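Cytoplasmic Protein STM1381 (Salmonella enterica subsp. enterica serovar Typhimurium, PDB 3SOZ) is of unknown function but belongs to a putative glutamine amidotransferase family, with a fold resembling class I glutamine amidotransferase domains. Local coordinates at residues I76-S81 with Y120-G125; V140-M145 with V213-S218. All blocks are in the same frame, centred on the assembly; numbering follows the deposited sequence.

Interaction 1: I76-S81 with Y120-G125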
# COMPACT_ATOMS: atom_id res chain seq x y z
N ILE A 76 -10.39 5.59 20.33
CA ILE A 76 -9.87 5.86 19.02
C ILE A 76 -10.84 5.34 17.97
O ILE A 76 -11.14 4.15 17.92
CB ILE A 76 -8.50 5.19 18.83
CG1 ILE A 76 -7.61 5.51 20.03
CG2 ILE A 76 -7.85 5.67 17.49
CD1 ILE A 76 -6.28 4.82 20.00
N SER A 77 -11.30 6.21 17.10
CA SER A 77 -12.19 5.74 16.08
C SER A 77 -11.81 6.24 14.72
O SER A 77 -11.89 7.44 14.43
CB SER A 77 -13.65 6.12 16.40
OG SER A 77 -14.18 7.01 15.46
N ASP A 78 -11.40 5.30 13.87
CA ASP A 78 -11.09 5.61 12.48
C ASP A 78 -9.99 6.68 12.35
O ASP A 78 -10.15 7.63 11.60
CB ASP A 78 -12.35 6.09 11.77
CG ASP A 78 -12.35 5.77 10.27
OD1 ASP A 78 -11.44 5.07 9.74
OD2 ASP A 78 -13.29 6.27 9.63
N ILE A 79 -8.91 6.55 13.11
CA ILE A 79 -7.79 7.44 12.96
C ILE A 79 -6.54 6.63 12.83
O ILE A 79 -6.23 5.85 13.70
CB ILE A 79 -7.61 8.24 14.21
CG1 ILE A 79 -8.88 9.01 14.54
CG2 ILE A 79 -6.44 9.20 14.05
CD1 ILE A 79 -9.08 10.21 13.64
N GLY A 80 -5.79 6.82 11.78
CA GLY A 80 -4.53 6.08 11.59
C GLY A 80 -3.40 6.38 12.57
O GLY A 80 -3.30 7.46 13.13
N SER A 81 -2.52 5.39 12.73
CA SER A 81 -1.32 5.55 13.53
C SER A 81 -0.40 6.71 13.14
O SER A 81 0.27 7.30 14.02
CB SER A 81 -0.53 4.26 13.56
OG SER A 81 0.17 4.03 12.37
N TYR A 120 -11.77 2.68 7.81
CA TYR A 120 -10.69 2.69 6.89
C TYR A 120 -9.31 3.02 7.47
O TYR A 120 -8.28 2.56 6.95
CB TYR A 120 -11.02 3.64 5.74
CG TYR A 120 -11.92 3.00 4.76
CD1 TYR A 120 -12.58 1.80 5.07
CD2 TYR A 120 -12.14 3.58 3.52
CE1 TYR A 120 -13.44 1.21 4.13
CE2 TYR A 120 -13.02 3.00 2.57
CZ TYR A 120 -13.66 1.82 2.89
OH TYR A 120 -14.51 1.27 1.97
N LEU A 121 -9.27 3.84 8.52
CA LEU A 121 -8.01 4.16 9.15
C LEU A 121 -7.83 3.51 10.55
O LEU A 121 -7.21 4.10 11.44
CB LEU A 121 -7.88 5.68 9.23
CG LEU A 121 -7.68 6.36 7.89
CD1 LEU A 121 -7.89 7.84 8.04
CD2 LEU A 121 -6.28 6.01 7.28
N SER A 122 -8.40 2.33 10.72
CA SER A 122 -8.29 1.59 11.96
C SER A 122 -7.59 0.30 11.62
O SER A 122 -7.58 -0.17 10.45
CB SER A 122 -9.66 1.24 12.56
OG SER A 122 -10.39 2.36 13.05
N PHE A 123 -7.06 -0.29 12.68
CA PHE A 123 -6.33 -1.56 12.57
C PHE A 123 -5.25 -1.50 11.47
O PHE A 123 -4.33 -0.69 11.58
CB PHE A 123 -7.30 -2.76 12.51
CG PHE A 123 -8.39 -2.69 13.54
CD1 PHE A 123 -8.13 -2.97 14.89
CD2 PHE A 123 -9.68 -2.28 13.18
CE1 PHE A 123 -9.14 -2.85 15.86
CE2 PHE A 123 -10.70 -2.18 14.13
CZ PHE A 123 -10.42 -2.47 15.48
N THR A 124 -5.35 -2.34 10.44
CA THR A 124 -4.47 -2.20 9.30
C THR A 124 -5.03 -1.16 8.33
O THR A 124 -4.28 -0.35 7.81
CB THR A 124 -4.10 -3.59 8.67
OG1 THR A 124 -3.40 -4.39 9.64
CG2 THR A 124 -3.20 -3.44 7.42
N GLY A 125 -6.34 -1.14 8.11
CA GLY A 125 -6.99 -0.10 7.32
C GLY A 125 -6.82 -0.19 5.82
O GLY A 125 -6.10 -1.03 5.31
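Asp-78 does most of the work here, sitting just past the end of strand 73-77 where the chain turns toward the loop that follows strand 113-117. Its CG lies anti to the backbone N (chi1 -151°), which swings the carboxylate back toward 120-125 although the CB itself points away. Asp-78 OD1 then receives the N-H of Leu-121, N to OD1 2.8 Å, almost straight (169°) and nearly along the C-O axis. On the buried side, Ser-122 OG is met by Asp-78 N in a weak bond of 3.2 Å, while the same hydroxyl bonds more strongly to Ile-117 O. Next to it Leu-121 CB lies 3.5 Å from Gly-80 N, and Leu-121 O takes a CA-H...O contact from Gly-80 CA. Between the two segments the outer side is looser: Tyr-120 turns its ring away from 76-81 to meet Trp-224 edge-to-face, Leu-86 of a neighbouring subunit packs on it, and a glycerol, probably from the crystallisation liquor, sits beside Asp-78 and hydrogen-bonds Tyr-120 N. With OD1 held by a peptide N-H, Asp-78 is probably ionised, and its OD1 and backbone N link two loops that follow neighbouring parallel strands.

Interaction 2: V140-M145 with V213-S218; sequences VLPVDM and VCCFAS
No backbone hydrogen bond joins 140-145 to 213-218, and their closest CA atoms, those of Leu-141 and Val-213, are 6.4 Å apart. Residues 213-216 are extended and belong to strand 211-216, whereas Leu-141 and Pro-142 lead from helix 137-140 into the short strand 143-144. What holds them together is apolar packing by Val-213 and Cys-215, both directed at the other segment, with Cys-214 between them facing away.

Val-213 splits its two methyls. Val-213 CG1, anti to the backbone N (chi1 -153°), lies 3.7 Å from Pro-142 CD and also reaches the Leu-141 CD2 methyl. Val-213 CG2, beside the backbone N, is 4.1 Å from Val-140 CG1, and the two valine side chains cross at about a right angle. Two residues further along the strand, Cys-215 places its SG anti to the carbonyl carbon, where it touches two neighbours lying to the same side of it: Cys-215 SG is 3.6 Å from Pro-142 CD and 3.7 Å from Val-143 CG2. Pro-142 is therefore the middle piece, its CD touching both Val-213 CG1 and Cys-215 SG.

Leu-114 of strand 113-117 packs against both Leu-141 and Val-213, and Cys-214 bonds through its backbone to Leu-114 and Met-116. Buried throughout, this is core packing of the helix-to-strand connection and the start of strand 143-144 on strand 211-216, which runs parallel to 113-117 and antiparallel to 200-208. Both strands belong to one curled, mixed sheet, an alpha/beta arrangement consistent with the class I glutamine amidotransferase fold.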
# COMPACT_ATOMS: atom_id res chain seq x y z
N VAL A 140 -0.87 -3.86 22.86
CA VAL A 140 -2.04 -3.56 23.68
C VAL A 140 -3.36 -4.25 23.28
O VAL A 140 -4.15 -4.65 24.14
CB VAL A 140 -2.30 -2.06 23.69
CG1 VAL A 140 -3.41 -1.69 24.63
CG2 VAL A 140 -1.06 -1.31 24.03
N LEU A 141 -3.62 -4.39 21.97
CA LEU A 141 -4.92 -4.87 21.46
C LEU A 141 -5.13 -6.37 21.60
O LEU A 141 -4.18 -7.16 21.49
CB LEU A 141 -5.13 -4.46 19.99
CG LEU A 141 -4.84 -2.98 19.69
CD1 LEU A 141 -4.92 -2.68 18.17
CD2 LEU A 141 -5.72 -2.02 20.54
N PRO A 142 -6.41 -6.77 21.82
CA PRO A 142 -6.78 -8.16 21.99
C PRO A 142 -6.91 -8.92 20.68
O PRO A 142 -7.28 -10.11 20.69
CB PRO A 142 -8.11 -8.05 22.72
CG PRO A 142 -8.68 -6.72 22.29
CD PRO A 142 -7.55 -5.85 22.00
N VAL A 143 -6.61 -8.24 19.56
CA VAL A 143 -6.57 -8.85 18.20
C VAL A 143 -5.19 -8.80 17.50
O VAL A 143 -4.37 -7.88 17.74
CB VAL A 143 -7.62 -8.27 17.29
CG1 VAL A 143 -9.00 -8.70 17.76
CG2 VAL A 143 -7.52 -6.75 17.30
N ASP A 144 -4.91 -9.82 16.69
CA ASP A 144 -3.82 -9.74 15.73
C ASP A 144 -4.34 -9.16 14.43
O ASP A 144 -5.47 -9.43 14.04
CB ASP A 144 -3.17 -11.11 15.46
CG ASP A 144 -2.16 -11.53 16.55
OD1 ASP A 144 -1.41 -10.66 17.08
OD2 ASP A 144 -2.14 -12.74 16.88
N MSE A 145 -3.50 -8.35 13.78
CA MSE A 145 -3.83 -7.66 12.53
C MSE A 145 -3.13 -8.26 11.33
O MSE A 145 -2.09 -8.89 11.45
CB MSE A 145 -3.47 -6.18 12.65
CG MSE A 145 -4.55 -5.36 13.34
SE MSE A 145 -3.84 -3.73 14.08
CE MSE A 145 -2.81 -4.36 15.60
N VAL A 213 -9.21 -3.65 27.32
CA VAL A 213 -9.22 -3.23 25.90
C VAL A 213 -10.39 -3.80 25.14
O VAL A 213 -10.78 -4.95 25.33
CB VAL A 213 -7.95 -3.68 25.10
CG1 VAL A 213 -7.69 -2.73 23.93
CG2 VAL A 213 -6.74 -3.74 25.95
N CYS A 214 -10.91 -3.01 24.21
CA CYS A 214 -11.96 -3.48 23.34
C CYS A 214 -11.75 -3.03 21.87
O CYS A 214 -11.41 -1.87 21.60
CB CYS A 214 -13.30 -3.03 23.90
SG CYS A 214 -14.73 -3.51 22.96
N CYS A 215 -11.94 -3.98 20.96
CA CYS A 215 -11.93 -3.77 19.54
C CYS A 215 -13.28 -4.08 18.96
O CYS A 215 -13.84 -5.15 19.19
CB CYS A 215 -10.93 -4.69 18.89
SG CYS A 215 -9.30 -4.23 19.34
N PHE A 216 -13.80 -3.13 18.20
CA PHE A 216 -15.02 -3.33 17.46
C PHE A 216 -14.62 -3.23 15.99
O PHE A 216 -14.04 -2.23 15.56
CB PHE A 216 -16.07 -2.27 17.87
CG PHE A 216 -17.34 -2.38 17.10
CD1 PHE A 216 -18.27 -3.35 17.41
CD2 PHE A 216 -17.56 -1.56 16.00
CE1 PHE A 216 -19.44 -3.48 16.65
CE2 PHE A 216 -18.72 -1.68 15.25
CZ PHE A 216 -19.65 -2.64 15.57
N ALA A 217 -14.92 -4.27 15.21
CA ALA A 217 -14.30 -4.46 13.88
C ALA A 217 -14.95 -3.68 12.75
O ALA A 217 -14.52 -3.82 11.60
CB ALA A 217 -14.23 -5.92 13.50
N SER A 218 -15.96 -2.88 13.06
CA SER A 218 -16.71 -2.17 12.04
C SER A 218 -16.72 -0.72 12.44
O SER A 218 -15.96 -0.32 13.31
CB SER A 218 -18.13 -2.70 11.91
OG SER A 218 -18.77 -2.21 10.76

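Interaction 1 precedes interaction 2 along the chain, and their centres are about 11 Å apart. Phe-123, which takes no part in the pairing of interaction 1, bridges them: Phe-123 CE1 lies 3.7 Å from Cys-215 SG, and Phe-123 CA is 3.6 Å from the selenium (SE) of selenomethionine Met-145. Thr-124 OG1 also packs 3.5 Å from Met-145 CB. Both contacts border the same sheet, with strand 113-117 paired to strand 73-77 and to strand 211-216. They differ in character: interaction 1 is polar and partly open, next to the bound glycerol that may mark a pocket, whereas interaction 2 is apolar and buried.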